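Local structure of chemotaxis transducer (Pseudomonas aeruginosa, 6GCV) at residues T120-L123 with G124-N128; M14-P18 with E19-V23. The protein binds nitrate directly through its periplasmic PilJ-type ligand-binding domain and so probably triggers chemotaxis toward this ion. All coordinates share one frame; numbering follows the deposited sequence.

Interaction 1: residues T120-L123 with G124-N128; sequences TELL and GELNN
Two successive turns of helix 112-137 meet here, joined by i to i+4 contacts of backbone and side chain. L122 and L126 carry the apolar part. L122 CG lies 3.8 Å from L126 CD1, the two side chains crossing at a slant, and L126 CG lies 3.4 Å from L122 O, off to one side of the carbonyl. L126 places its CG anti to its carbonyl carbon (chi1 -69°), which turns the branch back toward the preceding turn. Both leucines face inward in what is a four-helix bundle: L122 packs on Y96 and L126 on V89 of helix 80-103, and L126 also reaches Q27 and S31 of helix 18-42. Along the backbone, L126 N donates to L122 O at 2.9 Å, one of four consecutive alpha-helical bonds that run from G124 N to T120 O through N127 N to L123 O. On a more open side, E121 and E125 keep their carboxylates apart, OE2 to OE2 5.6 Å, and one water donates to both, at 3.1 Å to E121 OE2 and 2.9 Å to E125 OE2. A second water donates to E121 O at 2.8 Å and only weakly to E125 OE2. E125 OE1 accepts from Q85, while L123 packs against M29 of the second subunit.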
ATOM      1  N   THR A 120     -10.000   5.572   1.162  1.00 17.32           N
ATOM      2  CA  THR A 120     -10.517   4.276   0.739  0.80 18.88           C
ATOM      3  C   THR A 120     -10.992   4.314  -0.712  1.00 18.17           C
ATOM      4  O   THR A 120     -10.782   3.362  -1.477  1.00 18.39           O
ATOM      5  CB  THR A 120     -11.612   3.835   1.713  0.80 22.90           C
ATOM      6  OG1 THR A 120     -10.978   3.609   2.981  0.80 27.44           O
ATOM      7  CG2 THR A 120     -12.381   2.583   1.210  0.80 24.35           C
ATOM      8  N   GLU A 121     -11.633   5.413  -1.106  1.00 17.39           N
ATOM      9  CA  GLU A 121     -12.076   5.578  -2.468  1.00 18.65           C
ATOM     10  C   GLU A 121     -10.913   5.582  -3.434  1.00 17.73           C
ATOM     11  O   GLU A 121     -10.934   4.898  -4.469  1.00 17.82           O
ATOM     12  CB  GLU A 121     -12.922   6.858  -2.612  1.00 21.60           C
ATOM     13  CG  GLU A 121     -13.368   7.151  -4.034  1.00 25.26           C
ATOM     14  CD  GLU A 121     -14.183   8.414  -4.164  1.00 30.10           C
ATOM     15  OE1 GLU A 121     -14.743   8.900  -3.153  1.00 39.42           O
ATOM     16  OE2 GLU A 121     -14.315   8.895  -5.307  1.00 35.60           O
ATOM     17  N   LEU A 122      -9.889   6.372  -3.119  1.00 16.38           N
ATOM     18  CA  LEU A 122      -8.710   6.417  -3.985  1.00 16.51           C
ATOM     19  C   LEU A 122      -8.066   5.044  -4.099  1.00 16.51           C
ATOM     20  O   LEU A 122      -7.706   4.586  -5.180  1.00 16.06           O
ATOM     21  CB  LEU A 122      -7.701   7.459  -3.515  1.00 16.95           C
ATOM     22  CG  LEU A 122      -6.388   7.501  -4.292  1.00 17.27           C
ATOM     23  CD1 LEU A 122      -6.630   7.839  -5.731  1.00 17.33           C
ATOM     24  CD2 LEU A 122      -5.420   8.507  -3.692  1.00 18.08           C
ATOM     25  N   LEU A 123      -7.905   4.383  -2.951  1.00 16.20           N
ATOM     26  CA  LEU A 123      -7.334   3.034  -2.932  1.00 15.89           C
ATOM     27  C   LEU A 123      -8.099   2.102  -3.875  1.00 16.41           C
ATOM     28  O   LEU A 123      -7.485   1.368  -4.674  1.00 16.95           O
ATOM     29  CB  LEU A 123      -7.334   2.506  -1.488  1.00 15.84           C
ATOM     30  CG  LEU A 123      -6.902   1.067  -1.321  1.00 16.37           C
ATOM     31  CD1 LEU A 123      -5.507   0.820  -1.832  1.00 18.50           C
ATOM     32  CD2 LEU A 123      -7.033   0.664   0.129  1.00 16.73           C
ATOM     33  N   GLY A 124      -9.424   2.174  -3.808  1.00 16.89           N
ATOM     34  CA  GLY A 124     -10.260   1.330  -4.673  1.00 18.66           C
ATOM     35  C   GLY A 124     -10.029   1.603  -6.142  1.00 19.51           C
ATOM     36  O   GLY A 124      -9.985   0.683  -6.955  1.00 19.12           O
ATOM     37  N   GLU A 125      -9.927   2.880  -6.492  1.00 18.33           N
ATOM     38  CA  GLU A 125      -9.703   3.244  -7.898  1.00 18.70           C
ATOM     39  C   GLU A 125      -8.316   2.895  -8.380  1.00 17.52           C
ATOM     40  O   GLU A 125      -8.144   2.538  -9.546  1.00 18.95           O
ATOM     41  CB  GLU A 125     -10.039   4.696  -8.165  1.00 19.63           C
ATOM     42  CG  GLU A 125     -11.506   5.009  -7.850  1.00 21.73           C
ATOM     43  CD  GLU A 125     -12.511   4.246  -8.697  1.00 25.20           C
ATOM     44  OE1 GLU A 125     -12.196   3.745  -9.792  1.00 27.34           O
ATOM     45  OE2 GLU A 125     -13.682   4.165  -8.266  1.00 35.34           O
ATOM     46  N   LEU A 126      -7.334   2.948  -7.483  1.00 16.57           N
ATOM     47  CA  LEU A 126      -6.007   2.482  -7.833  1.00 17.00           C
ATOM     48  C   LEU A 126      -5.988   0.982  -8.033  1.00 18.02           C
ATOM     49  O   LEU A 126      -5.315   0.468  -8.910  1.00 18.14           O
ATOM     50  CB  LEU A 126      -4.992   2.895  -6.762  1.00 16.51           C
ATOM     51  CG  LEU A 126      -4.703   4.382  -6.692  1.00 16.79           C
ATOM     52  CD1 LEU A 126      -4.001   4.751  -5.393  1.00 16.26           C
ATOM     53  CD2 LEU A 126      -3.926   4.845  -7.915  1.00 18.14           C
ATOM     54  N   ASN A 127      -6.702   0.260  -7.178  1.00 17.31           N
ATOM     55  CA  ASN A 127      -6.812  -1.174  -7.372  1.00 19.51           C
ATOM     56  C   ASN A 127      -7.500  -1.477  -8.702  1.00 19.15           C
ATOM     57  O   ASN A 127      -7.109  -2.410  -9.415  1.00 20.52           O
ATOM     58  CB  ASN A 127      -7.572  -1.792  -6.225  1.00 20.48           C
ATOM     59  CG  ASN A 127      -7.424  -3.267  -6.205  1.00 22.17           C
ATOM     60  OD1 ASN A 127      -6.310  -3.798  -6.269  1.00 23.35           O
ATOM     61  ND2 ASN A 127      -8.532  -3.940  -6.099  1.00 27.25           N
ATOM     62  N   ASN A 128      -8.542  -0.708  -9.043  1.00 19.78           N
ATOM     63  CA  ASN A 128      -9.200  -0.907 -10.328  1.00 20.34           C
ATOM     64  C   ASN A 128      -8.233  -0.658 -11.502  1.00 21.14           C
ATOM     65  O   ASN A 128      -8.272  -1.347 -12.513  1.00 22.41           O
ATOM     66  CB  ASN A 128     -10.433  -0.020 -10.474  1.00 22.82           C
ATOM     67  CG  ASN A 128     -11.556  -0.408  -9.524  1.00 26.78           C
ATOM     68  OD1 ASN A 128     -11.586  -1.531  -9.003  1.00 29.71           O
ATOM     69  ND2 ASN A 128     -12.495   0.522  -9.286  1.00 31.20           N
TER
HETATM   70  O   HOH W   1     -13.140   3.292  -5.060  1.00 31.81           O
HETATM   71  O   HOH W   2     -14.819   6.646  -7.305  1.00 55.08           O

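Interaction 2: residues M14-P18 with E19-V23; sequences MSISP and ETINV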
ATOM      1  N   MET A  14       3.210 -11.849 -20.369  0.67 73.60           N
ATOM      2  CA  MET A  14       2.929 -10.393 -20.178  0.67 73.85           C
ATOM      3  C   MET A  14       3.506  -9.548 -21.314  0.67 65.49           C
ATOM      4  O   MET A  14       4.657  -9.729 -21.711  0.67 72.31           O
ATOM      5  CB  MET A  14       3.481  -9.900 -18.838  0.67 78.53           C
ATOM      6  CG  MET A  14       2.729 -10.412 -17.620  0.67 83.69           C
ATOM      7  SD  MET A  14       3.379  -9.765 -16.064  0.67 92.26           S
ATOM      8  CE  MET A  14       2.900  -8.042 -16.154  0.67 91.81           C
ATOM      9  N   SER A  15       2.695  -8.627 -21.827  1.00 52.78           N
ATOM     10  CA  SER A  15       3.125  -7.702 -22.899  1.00 59.99           C
ATOM     11  C   SER A  15       3.795  -6.436 -22.333  1.00 53.27           C
ATOM     12  O   SER A  15       4.598  -5.793 -23.005  1.00 60.66           O
ATOM     13  CB  SER A  15       1.945  -7.349 -23.806  1.00 61.39           C
ATOM     14  OG  SER A  15       0.814  -6.978 -23.053  1.00 56.93           O
ATOM     15  N   ILE A  16       3.483  -6.101 -21.091  1.00 48.59           N
ATOM     16  CA  ILE A  16       4.166  -5.000 -20.405  1.00 42.99           C
ATOM     17  C   ILE A  16       5.198  -5.576 -19.443  1.00 34.80           C
ATOM     18  O   ILE A  16       5.102  -6.737 -19.041  1.00 38.71           O
ATOM     19  CB  ILE A  16       3.165  -4.100 -19.657  1.00 40.94           C
ATOM     20  CG1 ILE A  16       2.500  -4.863 -18.498  1.00 35.98           C
ATOM     21  CG2 ILE A  16       2.133  -3.573 -20.641  1.00 45.26           C
ATOM     22  CD1 ILE A  16       1.550  -4.050 -17.666  1.00 38.44           C
ATOM     23  N   SER A  17       6.157  -4.751 -19.028  1.00 31.37           N
ATOM     24  CA  SER A  17       7.162  -5.197 -18.088  1.00 29.43           C
ATOM     25  C   SER A  17       6.544  -5.448 -16.722  1.00 28.53           C
ATOM     26  O   SER A  17       5.599  -4.745 -16.340  1.00 27.79           O
ATOM     27  CB  SER A  17       8.246  -4.139 -17.932  1.00 27.24           C
ATOM     28  OG  SER A  17       7.702  -2.989 -17.332  1.00 27.26           O
ATOM     29  N   PRO A  18       7.105  -6.402 -15.968  1.00 29.29           N
ATOM     30  CA  PRO A  18       6.645  -6.585 -14.594  1.00 30.10           C
ATOM     31  C   PRO A  18       6.759  -5.307 -13.784  1.00 27.55           C
ATOM     32  O   PRO A  18       5.923  -5.074 -12.909  1.00 27.29           O
ATOM     33  CB  PRO A  18       7.591  -7.658 -14.045  1.00 33.71           C
ATOM     34  CG  PRO A  18       8.022  -8.420 -15.243  1.00 36.57           C
ATOM     35  CD  PRO A  18       8.075  -7.431 -16.383  1.00 33.05           C
ATOM     36  N   GLU A  19       7.792  -4.499 -14.048  1.00 25.31           N
ATOM     37  CA  GLU A  19       7.971  -3.264 -13.306  1.00 22.65           C
ATOM     38  C   GLU A  19       6.785  -2.305 -13.515  1.00 20.77           C
ATOM     39  O   GLU A  19       6.434  -1.549 -12.613  1.00 20.05           O
ATOM     40  CB  GLU A  19       9.297  -2.615 -13.665  1.00 25.36           C
ATOM     41  CG  GLU A  19       9.510  -1.219 -13.101  1.00 24.57           C
ATOM     42  CD  GLU A  19       9.617  -1.098 -11.612  1.00 26.87           C
ATOM     43  OE1 GLU A  19       9.340  -2.029 -10.852  1.00 28.47           O
ATOM     44  OE2 GLU A  19       9.980   0.030 -11.193  1.00 30.96           O
ATOM     45  N   THR A  20       6.153  -2.339 -14.696  1.00 20.19           N
ATOM     46  CA  THR A  20       4.979  -1.484 -14.925  1.00 19.82           C
ATOM     47  C   THR A  20       3.865  -1.817 -13.912  1.00 19.67           C
ATOM     48  O   THR A  20       3.262  -0.933 -13.296  1.00 19.77           O
ATOM     49  CB  THR A  20       4.453  -1.625 -16.364  1.00 21.15           C
ATOM     50  OG1 THR A  20       5.517  -1.341 -17.282  1.00 21.47           O
ATOM     51  CG2 THR A  20       3.296  -0.724 -16.639  1.00 23.11           C
ATOM     52  N   ILE A  21       3.608  -3.112 -13.746  0.65 18.82           N
ATOM     53  CA  ILE A  21       2.589  -3.579 -12.813  0.65 20.17           C
ATOM     54  C   ILE A  21       3.019  -3.317 -11.352  0.65 18.97           C
ATOM     55  O   ILE A  21       2.202  -2.963 -10.508  0.65 19.22           O
ATOM     56  CB  ILE A  21       2.223  -5.060 -13.063  0.65 22.20           C
ATOM     57  CG1 ILE A  21       1.661  -5.265 -14.472  0.65 23.82           C
ATOM     58  CG2 ILE A  21       1.243  -5.573 -12.015  0.65 23.88           C
ATOM     59  CD1 ILE A  21       0.400  -4.495 -14.767  0.65 27.35           C
ATOM     60  N   ASN A  22       4.306  -3.481 -11.071  1.00 18.22           N
ATOM     61  CA  ASN A  22       4.837  -3.172  -9.746  1.00 18.00           C
ATOM     62  C   ASN A  22       4.603  -1.720  -9.353  1.00 16.79           C
ATOM     63  O   ASN A  22       4.141  -1.425  -8.245  1.00 17.67           O
ATOM     64  CB  ASN A  22       6.320  -3.502  -9.649  1.00 19.84           C
ATOM     65  CG  ASN A  22       6.873  -3.276  -8.270  1.00 19.66           C
ATOM     66  OD1 ASN A  22       6.279  -3.728  -7.293  1.00 19.74           O
ATOM     67  ND2 ASN A  22       7.967  -2.540  -8.165  1.00 24.34           N
ATOM     68  N   VAL A  23       4.906  -0.806 -10.280  1.00 17.38           N
ATOM     69  CA  VAL A  23       4.761   0.612 -10.022  1.00 17.20           C
ATOM     70  C   VAL A  23       3.289   0.975  -9.808  1.00 16.21           C
ATOM     71  O   VAL A  23       2.954   1.730  -8.887  1.00 16.77           O
ATOM     72  CB  VAL A  23       5.433   1.418 -11.144  1.00 19.71           C
ATOM     73  CG1 VAL A  23       4.999   2.859 -11.172  1.00 20.78           C
ATOM     74  CG2 VAL A  23       6.941   1.315 -11.023  1.00 19.32           C
TER
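An N-cap opens helix 18-42, with S17 as the capping residue and T20 as the residue it serves. S17 OG accepts from T20 N at 3.1 Å and also from the hydroxyl T20 OG1 at 2.7 Å, so side chain and backbone of the same threonine converge on one oxygen. The serine torsion (chi1 66°) sets OG between its own backbone N and carbonyl carbon, within reach of the first turn. T20 N also donates to S17 O, at 3.0 Å, from well above the carbonyl plane and with a bent N-H...O angle of 132°. The first regular i to i+4 bond follows, N22 N to P18 O at 2.9 Å, in the carbonyl plane. One turn along, N22 ND2 donates to E19 OE1 at 3.1 Å, on the syn side of the carboxylate, while N22 OD1 accepts from R28 of the second subunit. On the apolar side of this turn, the I16 side chain runs at about a right angle to that of I21, and I16 CD1 lies 3.9 Å from T20 CG2. The cap is tied to the loop between helices 48-67 and 80-103, where S17 OG bonds N73 O and T20 OG1 bonds S75 N. I16 packs on A137 near the end of helix 112-137, and T20 and I21 on M133 of the same helix.

Interactions 1 and 2 contrast the interior of a helix with its beginning. Their centres lie about 19 Å apart and their nearest atoms about 8 Å, so they do not touch, yet they occupy two helices of one bundle: helix 18-42, whose first turn belongs to interaction 2, continues to R28, which bonds N127 of interaction 1. The R28 of the second subunit bonds N22 of interaction 2, and interaction 1 reaches that subunit through T120, bonded to its R36. Both contacts thus border the dimer interface. A bound nitrate lies about 6 Å from the N22 side chain, too far for direct contact, yet consistent with a ligand site near this interface.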